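Local coordinates for TSE2 (Pseudomonas aeruginosa, PDB 5AKO), which is a toxin exported by the H1 type VI secretion system into the cytoplasm of recipient cells, where it probably acts as a NAD-dependent cytotoxin, at residues 65-70 and 156-161; 101-106 and 137-142; 117-122 and 169-174; 122-127 and 162-167; 129-134 and 145-150. All blocks are in the same frame, centred on the assembly; numbering follows the deposited sequence.

Interaction 1 of 5, residues 65-70 and 156-161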
# COMPACT_ATOMS: atom_id res chain seq x y z
N LEU C 65 -21.47 10.07 19.23
CA LEU C 65 -20.33 10.94 18.92
C LEU C 65 -19.01 10.19 18.74
O LEU C 65 -18.13 10.65 18.05
CB LEU C 65 -20.20 12.01 20.01
CG LEU C 65 -21.30 13.10 20.05
CD1 LEU C 65 -20.98 14.10 21.13
CD2 LEU C 65 -21.42 13.84 18.73
N LEU C 66 -18.89 9.09 19.44
CA LEU C 66 -17.72 8.27 19.39
C LEU C 66 -17.99 6.95 18.65
O LEU C 66 -17.28 5.98 18.85
CB LEU C 66 -17.29 7.94 20.83
CG LEU C 66 -17.00 9.11 21.76
CD1 LEU C 66 -16.70 8.62 23.17
CD2 LEU C 66 -15.85 9.94 21.30
N HIS C 67 -19.02 6.93 17.82
CA HIS C 67 -19.27 5.79 16.96
C HIS C 67 -18.36 5.90 15.77
O HIS C 67 -18.26 6.97 15.18
CB HIS C 67 -20.72 5.76 16.45
CG HIS C 67 -21.71 5.31 17.47
ND1 HIS C 67 -22.90 4.71 17.14
CD2 HIS C 67 -21.71 5.41 18.82
CE1 HIS C 67 -23.58 4.43 18.24
NE2 HIS C 67 -22.87 4.84 19.28
N PRO C 68 -17.71 4.82 15.40
CA PRO C 68 -16.94 4.83 14.18
C PRO C 68 -17.84 4.50 13.01
O PRO C 68 -18.83 3.81 13.21
CB PRO C 68 -16.00 3.64 14.37
CG PRO C 68 -16.76 2.69 15.21
CD PRO C 68 -17.52 3.55 16.15
N THR C 69 -17.47 4.93 11.80
CA THR C 69 -18.10 4.43 10.59
C THR C 69 -17.89 2.91 10.54
O THR C 69 -16.78 2.38 10.83
CB THR C 69 -17.50 5.04 9.29
OG1 THR C 69 -16.10 4.73 9.20
CG2 THR C 69 -17.69 6.56 9.23
N PHE C 70 -18.95 2.22 10.10
CA PHE C 70 -18.94 0.78 9.91
C PHE C 70 -18.89 0.35 8.44
O PHE C 70 -18.63 -0.79 8.14
CB PHE C 70 -20.17 0.19 10.58
CG PHE C 70 -20.16 0.36 12.07
CD1 PHE C 70 -19.34 -0.45 12.86
CD2 PHE C 70 -20.92 1.36 12.68
CE1 PHE C 70 -19.32 -0.30 14.24
CE2 PHE C 70 -20.85 1.54 14.06
CZ PHE C 70 -20.05 0.71 14.84
N VAL C 156 -23.31 -4.13 21.03
CA VAL C 156 -22.62 -4.05 22.28
C VAL C 156 -21.58 -2.92 22.25
O VAL C 156 -21.46 -2.15 23.22
CB VAL C 156 -21.94 -5.40 22.63
CG1 VAL C 156 -21.04 -5.26 23.86
CG2 VAL C 156 -23.00 -6.49 22.86
N LEU C 157 -20.85 -2.82 21.14
CA LEU C 157 -19.82 -1.78 20.94
C LEU C 157 -20.43 -0.41 20.94
O LEU C 157 -19.94 0.48 21.63
CB LEU C 157 -19.08 -2.01 19.61
CG LEU C 157 -18.08 -0.94 19.15
CD1 LEU C 157 -17.00 -0.65 20.20
CD2 LEU C 157 -17.41 -1.37 17.85
N MET C 158 -21.48 -0.22 20.15
CA MET C 158 -22.22 1.05 20.13
C MET C 158 -22.66 1.40 21.55
O MET C 158 -22.54 2.56 21.99
CB MET C 158 -23.42 0.98 19.19
CG MET C 158 -23.06 0.95 17.71
SD MET C 158 -24.41 0.53 16.60
CE MET C 158 -25.28 2.09 16.40
N GLY C 159 -23.17 0.39 22.28
CA GLY C 159 -23.66 0.64 23.64
C GLY C 159 -22.56 1.19 24.53
O GLY C 159 -22.76 2.17 25.28
N GLN C 160 -21.38 0.58 24.43
CA GLN C 160 -20.29 0.99 25.27
C GLN C 160 -19.82 2.38 24.87
O GLN C 160 -19.47 3.19 25.73
CB GLN C 160 -19.17 -0.00 25.22
CG GLN C 160 -19.58 -1.40 25.64
CD GLN C 160 -19.34 -1.63 27.08
OE1 GLN C 160 -18.21 -1.98 27.49
NE2 GLN C 160 -20.36 -1.38 27.88
N LEU C 161 -19.86 2.68 23.58
CA LEU C 161 -19.41 3.99 23.14
C LEU C 161 -20.39 5.10 23.63
O LEU C 161 -19.95 6.20 24.04
CB LEU C 161 -19.23 4.00 21.62
CG LEU C 161 -18.09 3.11 21.14
CD1 LEU C 161 -18.25 2.82 19.65
CD2 LEU C 161 -16.73 3.74 21.42
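Leu66 and His67, in a loop without regular structure, run past Leu161 and Met158 on the helix, and the CA atoms of Leu66 and Leu161 come to 5.9 Å. No hydrogen bond joins the segments, so side-chain shape does the work. The two methyl branches of Leu161 straddle the carbonyl of Leu66, with CD1 3.4 Å from Leu66 O, while that same CD1 also meets Pro68 CD at 3.6 Å. The carbonyl is not left to the methyls alone, since Thr100 OG1 bonds to it. Met158 crosses the His67 ring at about a right angle. A bend at its last torsion (chi3 82°) brings the terminal methyl to the ring edge, where Met158 CE lies 3.4 Å from His67 CE1. The flexible thioether also reaches Phe70, SD standing 5.3 Å from the Phe70 ring centroid in an oblique approach. Leu157 CD2 touches the edge of that ring. Histidine suits its partly exposed place because its edge meets the methionine methyl while NE2 makes a weak hydrogen bond to Asp162. The arrangement is a Met-aromatic contact within apolar loop-on-helix packing, joining the long connection after strand 33-37 to helix 154-176.

Interaction 2 of 5, residues 101-106 and 137-142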
# COMPACT_ATOMS: atom_id res chain seq x y z
N SER C 101 -11.38 7.47 16.07
CA SER C 101 -10.23 8.38 16.14
C SER C 101 -10.45 9.54 17.06
O SER C 101 -11.44 10.26 16.94
CB SER C 101 -9.93 8.96 14.77
OG SER C 101 -9.38 7.97 13.90
N VAL C 102 -9.50 9.73 17.99
CA VAL C 102 -9.41 10.96 18.75
C VAL C 102 -7.96 11.43 18.82
O VAL C 102 -7.06 10.67 18.51
CB VAL C 102 -9.98 10.79 20.15
CG1 VAL C 102 -11.47 10.55 20.08
CG2 VAL C 102 -9.27 9.69 20.90
N PHE C 103 -7.74 12.68 19.24
CA PHE C 103 -6.40 13.25 19.30
C PHE C 103 -6.19 13.90 20.66
O PHE C 103 -7.15 14.09 21.42
CB PHE C 103 -6.25 14.31 18.24
CG PHE C 103 -6.33 13.79 16.86
CD1 PHE C 103 -5.21 13.23 16.26
CD2 PHE C 103 -7.52 13.80 16.19
CE1 PHE C 103 -5.27 12.73 14.98
CE2 PHE C 103 -7.58 13.33 14.89
CZ PHE C 103 -6.45 12.79 14.30
N ASP C 104 -4.95 14.30 20.92
CA ASP C 104 -4.57 14.88 22.21
C ASP C 104 -4.50 16.41 22.18
O ASP C 104 -3.95 17.03 23.09
CB ASP C 104 -3.22 14.27 22.69
CG ASP C 104 -2.02 14.70 21.81
OD1 ASP C 104 -2.22 15.13 20.63
OD2 ASP C 104 -0.87 14.57 22.31
N ARG C 105 -5.02 17.03 21.14
CA ARG C 105 -5.27 18.46 21.20
C ARG C 105 -6.49 18.78 20.36
O ARG C 105 -6.96 17.91 19.61
CB ARG C 105 -4.06 19.28 20.76
CG ARG C 105 -3.81 19.27 19.27
CD ARG C 105 -2.60 20.11 18.88
NE ARG C 105 -2.36 19.96 17.43
CZ ARG C 105 -3.04 20.60 16.47
NH1 ARG C 105 -4.01 21.46 16.76
NH2 ARG C 105 -2.72 20.39 15.19
N ALA C 106 -6.97 20.02 20.47
CA ALA C 106 -8.18 20.48 19.80
C ALA C 106 -7.92 21.05 18.42
O ALA C 106 -6.86 21.59 18.15
CB ALA C 106 -8.86 21.55 20.64
N LYS C 137 2.89 13.86 12.20
CA LYS C 137 3.67 15.10 11.99
C LYS C 137 2.88 16.11 11.19
O LYS C 137 2.96 17.30 11.45
CB LYS C 137 5.02 14.79 11.29
CG LYS C 137 6.02 14.06 12.21
CD LYS C 137 7.35 13.73 11.57
CE LYS C 137 7.32 12.45 10.76
NZ LYS C 137 6.92 11.25 11.55
N ARG C 138 2.13 15.63 10.21
CA ARG C 138 1.34 16.52 9.36
C ARG C 138 0.31 17.25 10.22
O ARG C 138 0.04 18.42 10.01
CB ARG C 138 0.71 15.73 8.21
CG ARG C 138 -0.22 16.48 7.27
CD ARG C 138 -0.81 15.48 6.25
NE ARG C 138 -1.79 14.57 6.84
CZ ARG C 138 -3.08 14.84 6.98
NH1 ARG C 138 -3.59 16.00 6.59
NH2 ARG C 138 -3.89 13.95 7.54
N LEU C 139 -0.23 16.56 11.21
CA LEU C 139 -1.24 17.11 12.07
C LEU C 139 -0.69 17.59 13.38
O LEU C 139 -1.41 18.20 14.15
CB LEU C 139 -2.32 16.04 12.33
CG LEU C 139 -3.05 15.53 11.08
CD1 LEU C 139 -4.03 14.41 11.36
CD2 LEU C 139 -3.76 16.70 10.40
N GLN C 140 0.55 17.27 13.67
CA GLN C 140 1.16 17.74 14.89
C GLN C 140 0.28 17.40 16.06
O GLN C 140 -0.08 18.27 16.85
CB GLN C 140 1.38 19.25 14.87
CG GLN C 140 2.13 19.75 13.66
CD GLN C 140 2.39 21.24 13.79
OE1 GLN C 140 3.19 21.68 14.61
NE2 GLN C 140 1.67 22.02 13.01
N ALA C 141 -0.07 16.14 16.14
CA ALA C 141 -0.88 15.67 17.24
C ALA C 141 -0.75 14.20 17.29
O ALA C 141 -0.45 13.56 16.28
CB ALA C 141 -2.35 16.05 17.03
N THR C 142 -0.96 13.65 18.45
CA THR C 142 -0.82 12.20 18.60
C THR C 142 -2.18 11.60 18.44
O THR C 142 -3.13 12.04 19.09
CB THR C 142 -0.24 11.81 19.99
OG1 THR C 142 1.13 12.23 20.04
CG2 THR C 142 -0.30 10.30 20.16
O HOH W 1 1.32 14.57 21.17
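Arg105 grips Leu139 and Gln140 with two nitrogens, each bonded to a backbone carbonyl. NE donates to Gln140 O at 2.9 Å in an almost straight bond that lies in the guanidinium plane, although it meets the carbonyl from above its own plane. NH2 donates to Leu139 O at 2.8 Å. The chain is extended from CG to NE, long enough to carry the flat group across to two successive backbone carbonyls, a task for which arginine's spread of N-H groups is well made. Holding both nitrogens limits rotation of the guanidinium.

A second polar set surrounds Asp104. With CG between its backbone N and carbonyl carbon (chi1 68°), OD1 accepts from Thr142 N at 2.9 Å, the donor coming from above the carboxylate plane. The backbone N of Asp104 makes a weak bond back to Thr142 O, and a water links OD2 to Thr142 OG1.

Apolar contacts are fewer. The Phe103 ring meets Leu139 CD1 through CZ at 4.1 Å and Ala141 CB through CD1, both obliquely. The methyl of Ala141 lies obliquely to the Arg105 guanidinium, 3.9 Å from NE.

Gln140 and Ala141 together face Asn136 in a G1 beta bulge at the turn between strands 128-136 and 141-148, with Gln140 at the positive phi usual in such a bulge. Strand 100-103 is an outermost strand of this chain's sheet, next to strand 141-148, its Phe103 edge-to-face with His143, while Arg138 bridges to an acidic side chain of another protein chain.

Interaction 3 of 5, residues 117-122 and 169-174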
# COMPACT_ATOMS: atom_id res chain seq x y z
N VAL C 117 -15.01 16.79 24.09
CA VAL C 117 -13.83 16.64 24.97
C VAL C 117 -13.98 15.45 25.91
O VAL C 117 -15.00 15.33 26.55
CB VAL C 117 -13.64 17.84 25.90
CG1 VAL C 117 -12.38 17.65 26.71
CG2 VAL C 117 -13.57 19.17 25.11
N ILE C 118 -12.96 14.59 25.96
CA ILE C 118 -12.90 13.44 26.85
C ILE C 118 -11.79 13.73 27.84
O ILE C 118 -10.58 13.67 27.49
CB ILE C 118 -12.61 12.15 26.11
CG1 ILE C 118 -13.70 11.89 25.05
CG2 ILE C 118 -12.50 10.99 27.09
CD1 ILE C 118 -13.51 10.57 24.31
N PRO C 119 -12.17 14.15 29.06
CA PRO C 119 -11.10 14.72 29.89
C PRO C 119 -10.22 13.65 30.48
O PRO C 119 -10.68 12.52 30.70
CB PRO C 119 -11.87 15.44 30.99
CG PRO C 119 -13.12 15.89 30.28
CD PRO C 119 -13.48 14.69 29.44
N ASP C 120 -8.96 13.98 30.72
CA ASP C 120 -8.14 13.11 31.56
C ASP C 120 -9.01 12.65 32.71
O ASP C 120 -9.77 13.45 33.26
CB ASP C 120 -6.94 13.88 32.12
CG ASP C 120 -7.37 15.05 32.96
OD1 ASP C 120 -7.99 15.97 32.40
OD2 ASP C 120 -7.13 15.06 34.19
N GLY C 121 -8.93 11.38 33.08
CA GLY C 121 -9.67 10.86 34.23
C GLY C 121 -11.05 10.27 33.92
O GLY C 121 -11.73 9.79 34.82
N THR C 122 -11.47 10.30 32.66
CA THR C 122 -12.75 9.73 32.28
C THR C 122 -12.72 8.21 32.39
O THR C 122 -11.72 7.58 32.04
CB THR C 122 -13.08 10.09 30.84
OG1 THR C 122 -13.09 11.51 30.73
CG2 THR C 122 -14.45 9.51 30.46
N ILE C 169 -18.99 13.34 29.93
CA ILE C 169 -19.79 14.48 30.38
C ILE C 169 -19.80 14.58 31.94
O ILE C 169 -19.42 15.62 32.49
CB ILE C 169 -21.21 14.35 29.83
CG1 ILE C 169 -21.15 14.44 28.29
CG2 ILE C 169 -22.12 15.44 30.40
CD1 ILE C 169 -22.40 13.94 27.59
N ARG C 170 -20.16 13.51 32.63
CA ARG C 170 -19.95 13.43 34.09
C ARG C 170 -18.57 13.96 34.49
O ARG C 170 -18.46 14.84 35.35
CB ARG C 170 -20.10 12.01 34.62
CG ARG C 170 -21.54 11.53 34.67
CD ARG C 170 -21.68 10.02 34.84
NE ARG C 170 -23.01 9.59 34.39
CZ ARG C 170 -23.27 8.52 33.64
NH1 ARG C 170 -22.29 7.71 33.21
NH2 ARG C 170 -24.52 8.25 33.31
N ARG C 171 -17.53 13.45 33.85
CA ARG C 171 -16.16 13.84 34.18
C ARG C 171 -15.87 15.30 33.85
O ARG C 171 -15.08 15.92 34.55
CB ARG C 171 -15.18 12.94 33.46
CG ARG C 171 -13.74 13.27 33.68
CD ARG C 171 -13.26 12.90 35.06
NE ARG C 171 -11.98 13.53 35.22
CZ ARG C 171 -11.49 14.02 36.36
NH1 ARG C 171 -12.13 13.88 37.53
NH2 ARG C 171 -10.33 14.65 36.32
N GLN C 172 -16.52 15.87 32.84
CA GLN C 172 -16.38 17.34 32.62
C GLN C 172 -16.87 18.16 33.83
O GLN C 172 -16.23 19.17 34.17
CB GLN C 172 -17.10 17.79 31.33
CG GLN C 172 -16.28 17.59 30.06
CD GLN C 172 -17.01 18.13 28.83
OE1 GLN C 172 -17.54 19.24 28.86
NE2 GLN C 172 -17.04 17.34 27.74
N TRP C 173 -17.99 17.75 34.43
CA TRP C 173 -18.57 18.47 35.56
C TRP C 173 -17.79 18.22 36.86
O TRP C 173 -17.57 19.15 37.63
CB TRP C 173 -20.10 18.23 35.63
CG TRP C 173 -20.73 18.96 34.48
CD1 TRP C 173 -21.07 18.44 33.25
CD2 TRP C 173 -20.96 20.38 34.38
NE1 TRP C 173 -21.55 19.43 32.43
CE2 TRP C 173 -21.49 20.63 33.09
CE3 TRP C 173 -20.80 21.45 35.27
CZ2 TRP C 173 -21.87 21.92 32.67
CZ3 TRP C 173 -21.17 22.74 34.85
CH2 TRP C 173 -21.71 22.95 33.56
N GLU C 174 -17.28 17.01 37.07
CA GLU C 174 -16.41 16.74 38.23
C GLU C 174 -15.14 17.58 38.19
O GLU C 174 -14.63 18.01 39.22
CB GLU C 174 -15.97 15.26 38.28
CG GLU C 174 -17.10 14.27 38.50
CD GLU C 174 -16.66 12.82 38.31
OE1 GLU C 174 -15.44 12.52 38.22
OE2 GLU C 174 -17.57 11.96 38.24
O HOH W 2 -17.47 18.82 24.90
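Arg171 presents its guanidinium edge to the turn: Asp120 O lies near the plane at one edge, and Glu174 OE1 in plane at another, in a long salt bridge to NH1. NE donates to Asp120 O at 3.0 Å, arriving in the carbonyl plane on a lone pair, and NH2 adds a weak bond to the same oxygen. On the turn, Gly121 C and Thr122 N come in obliquely. A bend at chi2 (73°) folds the chain so that its CD passes 3.5 Å from Gly121 O; Gly121 has no side chain to block Arg171 NE, and its positive phi suits glycine. The Asp120 carboxylate stands nearly perpendicular to the guanidinium in a long salt bridge, OD2 to Arg171 NH2 3.9 Å, its stronger partner being Lys175. Gln172 extends the other way, its NE2 donating to Val117 O at 3.1 Å while its CG packs 3.6 Å from Pro119 CG. A water also joins Gln172 NE2 to Val117 N. Thr122 OG1 closes on Pro119 O at 2.6 Å, bracing the loop beside the backbone bond from Thr122 N. This is a type II beta turn from Pro119 to Thr122, following strand 114-118 and clasped by helix 154-176.

Interaction 4 of 5, residues 122-127 and 162-167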
# COMPACT_ATOMS: atom_id res chain seq x y z
N THR C 122 -11.47 10.30 32.66
CA THR C 122 -12.75 9.73 32.28
C THR C 122 -12.72 8.21 32.39
O THR C 122 -11.72 7.58 32.04
CB THR C 122 -13.08 10.09 30.84
OG1 THR C 122 -13.09 11.51 30.73
CG2 THR C 122 -14.45 9.51 30.46
N ASP C 123 -13.79 7.64 32.90
CA ASP C 123 -13.92 6.18 33.03
C ASP C 123 -14.14 5.54 31.67
O ASP C 123 -15.01 5.96 30.92
CB ASP C 123 -15.07 5.83 33.97
CG ASP C 123 -14.72 6.14 35.49
OD1 ASP C 123 -13.57 6.55 35.80
OD2 ASP C 123 -15.58 5.98 36.37
N ILE C 124 -13.32 4.55 31.37
CA ILE C 124 -13.44 3.79 30.18
C ILE C 124 -14.37 2.59 30.34
O ILE C 124 -14.13 1.67 31.16
CB ILE C 124 -12.06 3.27 29.75
CG1 ILE C 124 -11.08 4.43 29.53
CG2 ILE C 124 -12.19 2.44 28.47
CD1 ILE C 124 -9.61 4.02 29.38
N PRO C 125 -15.44 2.52 29.52
CA PRO C 125 -16.32 1.38 29.69
C PRO C 125 -15.58 0.05 29.69
O PRO C 125 -14.58 -0.11 28.95
CB PRO C 125 -17.27 1.49 28.51
CG PRO C 125 -17.34 2.97 28.26
CD PRO C 125 -15.93 3.43 28.47
N PRO C 126 -16.04 -0.91 30.51
CA PRO C 126 -15.31 -2.12 30.82
C PRO C 126 -14.77 -2.93 29.65
O PRO C 126 -13.68 -3.52 29.77
CB PRO C 126 -16.33 -2.98 31.62
CG PRO C 126 -17.67 -2.33 31.41
CD PRO C 126 -17.33 -0.86 31.24
N ASP C 127 -15.48 -2.99 28.55
CA ASP C 127 -14.98 -3.81 27.42
C ASP C 127 -14.34 -3.01 26.26
O ASP C 127 -14.16 -3.54 25.17
CB ASP C 127 -16.12 -4.69 26.90
CG ASP C 127 -16.51 -5.78 27.87
OD1 ASP C 127 -15.58 -6.48 28.35
OD2 ASP C 127 -17.73 -5.94 28.11
N ASP C 162 -21.68 4.80 23.66
CA ASP C 162 -22.65 5.69 24.32
C ASP C 162 -22.33 5.94 25.82
O ASP C 162 -22.28 7.09 26.28
CB ASP C 162 -24.07 5.19 24.06
CG ASP C 162 -24.50 5.37 22.58
OD1 ASP C 162 -23.92 6.26 21.89
OD2 ASP C 162 -25.38 4.61 22.11
N ASN C 163 -22.06 4.88 26.57
CA ASN C 163 -21.63 5.06 27.94
C ASN C 163 -20.34 5.83 28.07
O ASN C 163 -20.16 6.53 29.05
CB ASN C 163 -21.50 3.73 28.67
CG ASN C 163 -22.84 3.07 28.90
OD1 ASN C 163 -23.88 3.70 28.76
ND2 ASN C 163 -22.81 1.80 29.20
N PHE C 164 -19.46 5.72 27.09
CA PHE C 164 -18.22 6.48 27.12
C PHE C 164 -18.50 7.98 26.98
O PHE C 164 -17.85 8.81 27.61
CB PHE C 164 -17.28 6.03 25.99
CG PHE C 164 -15.79 6.30 26.27
CD1 PHE C 164 -15.37 7.04 27.34
CD2 PHE C 164 -14.84 5.77 25.45
CE1 PHE C 164 -14.04 7.27 27.55
CE2 PHE C 164 -13.50 5.97 25.70
CZ PHE C 164 -13.10 6.75 26.74
N VAL C 165 -19.43 8.34 26.11
CA VAL C 165 -19.86 9.74 25.99
C VAL C 165 -20.39 10.25 27.33
O VAL C 165 -20.00 11.32 27.79
CB VAL C 165 -20.97 9.89 24.95
CG1 VAL C 165 -21.57 11.29 25.00
CG2 VAL C 165 -20.46 9.59 23.55
N ARG C 166 -21.24 9.46 27.96
CA ARG C 166 -21.87 9.85 29.22
C ARG C 166 -20.82 9.99 30.31
O ARG C 166 -20.89 10.92 31.10
CB ARG C 166 -22.89 8.80 29.67
CG ARG C 166 -24.09 8.62 28.76
CD ARG C 166 -25.02 7.58 29.39
NE ARG C 166 -26.00 7.07 28.46
CZ ARG C 166 -27.23 7.55 28.27
NH1 ARG C 166 -27.66 8.62 28.93
NH2 ARG C 166 -28.04 6.98 27.39
N ASN C 167 -19.85 9.07 30.37
CA ASN C 167 -18.77 9.16 31.37
C ASN C 167 -18.00 10.44 31.19
O ASN C 167 -17.57 11.08 32.18
CB ASN C 167 -17.81 7.97 31.28
CG ASN C 167 -18.47 6.66 31.62
OD1 ASN C 167 -19.64 6.61 31.99
ND2 ASN C 167 -17.73 5.57 31.44
O HOH W 3 -15.85 9.59 33.90
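A CH-pi contact between Pro125 and Phe164 forms the middle of the seam where the connection from strand 114-118 to strand 128-136 runs along helix 154-176. Pro125 CD stands over one face of the Phe164 ring, 4.0 Å from its centroid and displaced toward the rim, and the two side chains cross at about a right angle. Its CG reaches further onto the helix backbone, 3.7 Å from Phe164 N. At the edge of the same ring, in its plane, Thr122 CG2 touches Phe164 CE1 at 3.7 Å. That methyl also meets the carbonyl carbon of Asn167. Ile124 lies side by side with the phenyl, CG1 at 4.2 Å from Phe164 CZ.

The polar contribution comes from Asn167. Its CG lies opposite the carbonyl carbon and next to the backbone N (chi1 -65°), which turns the amide to the loop; ND2 donates to Asp123 O at 2.8 Å in a nearly straight bond (168°). The acceptor lies in the amide plane, but the donor stands above the carbonyl plane of Asp123. An asparagine fits because its short amide side chain reaches the carbonyl of the passing loop. A water also couples Asp123 N to Asn167 O, joining the same two residues twice.

Phe164 continues inward to Ile118 of strand 114-118 and Val130 of strand 128-136, Ile124 also packs on Val130, and Gln160 of the helix adjoins Pro125.

Interaction 5 of 5, residues 129-134 and 145-150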
# COMPACT_ATOMS: atom_id res chain seq x y z
N LYS C 129 -11.08 -0.21 25.11
CA LYS C 129 -9.77 0.30 25.49
C LYS C 129 -9.38 1.37 24.50
O LYS C 129 -9.99 1.48 23.44
CB LYS C 129 -8.74 -0.80 25.56
CG LYS C 129 -8.44 -1.49 24.23
CD LYS C 129 -7.69 -2.81 24.44
CE LYS C 129 -7.22 -3.39 23.12
NZ LYS C 129 -6.45 -4.64 23.33
N VAL C 130 -8.38 2.16 24.89
CA VAL C 130 -7.93 3.31 24.14
C VAL C 130 -6.48 3.11 23.88
O VAL C 130 -5.71 3.04 24.81
CB VAL C 130 -8.13 4.59 24.96
CG1 VAL C 130 -7.66 5.81 24.20
CG2 VAL C 130 -9.59 4.71 25.35
N LYS C 131 -6.12 3.03 22.61
CA LYS C 131 -4.78 2.72 22.17
C LYS C 131 -4.06 3.97 21.70
O LYS C 131 -4.59 4.71 20.89
CB LYS C 131 -4.85 1.76 20.98
CG LYS C 131 -3.52 1.49 20.28
CD LYS C 131 -3.72 0.51 19.14
CE LYS C 131 -2.42 0.14 18.44
NZ LYS C 131 -1.42 -0.35 19.42
N GLN C 132 -2.85 4.17 22.20
CA GLN C 132 -2.01 5.26 21.75
C GLN C 132 -1.38 4.77 20.49
O GLN C 132 -0.75 3.75 20.50
CB GLN C 132 -0.92 5.61 22.76
CG GLN C 132 0.00 6.69 22.22
CD GLN C 132 1.12 7.11 23.14
OE1 GLN C 132 1.28 6.61 24.24
NE2 GLN C 132 1.95 8.00 22.65
N ASP C 133 -1.56 5.49 19.39
CA ASP C 133 -0.85 5.16 18.14
C ASP C 133 0.25 6.22 18.02
O ASP C 133 0.73 6.72 19.02
CB ASP C 133 -1.78 5.19 16.94
CG ASP C 133 -3.08 4.37 17.14
OD1 ASP C 133 -3.04 3.14 17.15
OD2 ASP C 133 -4.17 4.94 17.18
N SER C 134 0.64 6.58 16.82
CA SER C 134 1.82 7.40 16.64
C SER C 134 1.50 8.87 16.70
O SER C 134 0.37 9.27 16.57
CB SER C 134 2.45 7.09 15.29
OG SER C 134 2.99 5.78 15.29
N THR C 145 -6.95 5.52 19.44
CA THR C 145 -8.07 4.77 18.92
C THR C 145 -8.82 4.10 20.04
O THR C 145 -8.25 3.39 20.84
CB THR C 145 -7.60 3.70 17.92
OG1 THR C 145 -6.85 4.33 16.89
CG2 THR C 145 -8.81 2.96 17.26
N ILE C 146 -10.11 4.40 20.13
CA ILE C 146 -10.99 3.74 21.05
C ILE C 146 -11.48 2.49 20.33
O ILE C 146 -12.01 2.59 19.23
CB ILE C 146 -12.22 4.58 21.33
CG1 ILE C 146 -11.85 5.98 21.83
CG2 ILE C 146 -13.09 3.87 22.34
CD1 ILE C 146 -12.99 6.99 21.90
N MET C 147 -11.33 1.32 20.94
CA MET C 147 -11.52 0.08 20.24
C MET C 147 -12.09 -0.97 21.23
O MET C 147 -12.03 -0.81 22.43
CB MET C 147 -10.20 -0.41 19.55
CG MET C 147 -9.22 -0.98 20.56
SD MET C 147 -7.70 -1.55 19.89
CE MET C 147 -7.18 -0.29 18.72
N PRO C 148 -12.68 -2.04 20.72
CA PRO C 148 -13.09 -3.10 21.63
C PRO C 148 -11.89 -3.83 22.30
O PRO C 148 -10.83 -4.02 21.69
CB PRO C 148 -13.89 -4.07 20.73
CG PRO C 148 -13.49 -3.72 19.34
CD PRO C 148 -13.21 -2.25 19.36
N ALA C 149 -12.06 -4.21 23.56
CA ALA C 149 -11.00 -4.93 24.27
C ALA C 149 -11.15 -6.42 24.08
O ALA C 149 -10.26 -7.18 24.41
CB ALA C 149 -11.03 -4.58 25.76
N LYS C 150 -12.30 -6.84 23.58
CA LYS C 150 -12.57 -8.25 23.27
C LYS C 150 -13.57 -8.33 22.11
O LYS C 150 -14.24 -7.34 21.81
CB LYS C 150 -13.14 -8.97 24.50
CG LYS C 150 -14.44 -8.35 25.02
CD LYS C 150 -15.26 -9.32 25.87
CE LYS C 150 -16.76 -9.19 25.56
NZ LYS C 150 -17.65 -9.89 26.54
O HOH W 4 -7.39 -6.80 24.48
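With CG between the backbone N and the carbonyl carbon in both (chi1 64° and 75°), Lys129 and Met147, partners in the pairing and on one face of the sheet, lie against each other. Lys129 then runs extended, bringing CE to 3.7 Å from Met147 SD and CD to 3.9 Å from Ala149 CA. A bend at chi3 (44°) swings the methionine the other way, its CE meeting Lys131 CD at 3.6 Å. A lysine serves here because its methylenes pack on the thioether while its ammonium makes a cation-pi contact with Tyr24. Further along, Thr145 OG1 donates to Asp133 OD2 at 2.8 Å on the syn lone pair, and that oxygen also accepts from His143 ND1, so two donors grip OD2. Val130 and Ile146, beta-branched and well suited to a strand, occupy the other face, where both touch Phe164 of the helix. Two backbone bonds join Lys129 with Met147, N to O at 2.9 Å and O to N at 2.8 Å. Another two join Lys131 with Thr145, while Val130 and Ile146 form the non-hydrogen-bonded pair between. This is the regular register of an antiparallel beta hairpin, strands 128-136 and 141-148, central in the four-stranded sheet.

Overall arrangement
Interactions 1, 4 and 3 follow one another along helix 154-176: the centres of 1 and 4 are about 11 Å apart, those of 4 and 3 about 10 Å, and 3 and 4 share Thr122. Interactions 2 and 5 belong to one sheet through strand 141-148, with Thr142 packing on Asp133 and Ser134. Helix and sheet meet where Leu161 CD2 comes 3.8 Å from Ile146 CG2, and Phe164 CE2 comes 4.0 Å from Ile146 CD1. Leu66 packs on Ile118, tying interactions 1 and 3. Interactions 2 and 4 lie on opposite sides of the chain's centre, about 21 Å between centres. Helix 154-176, with Leu66 and Ile124, thus packs on the Val130 and Ile146 face of the hairpin, and interaction 2 lies at its turn.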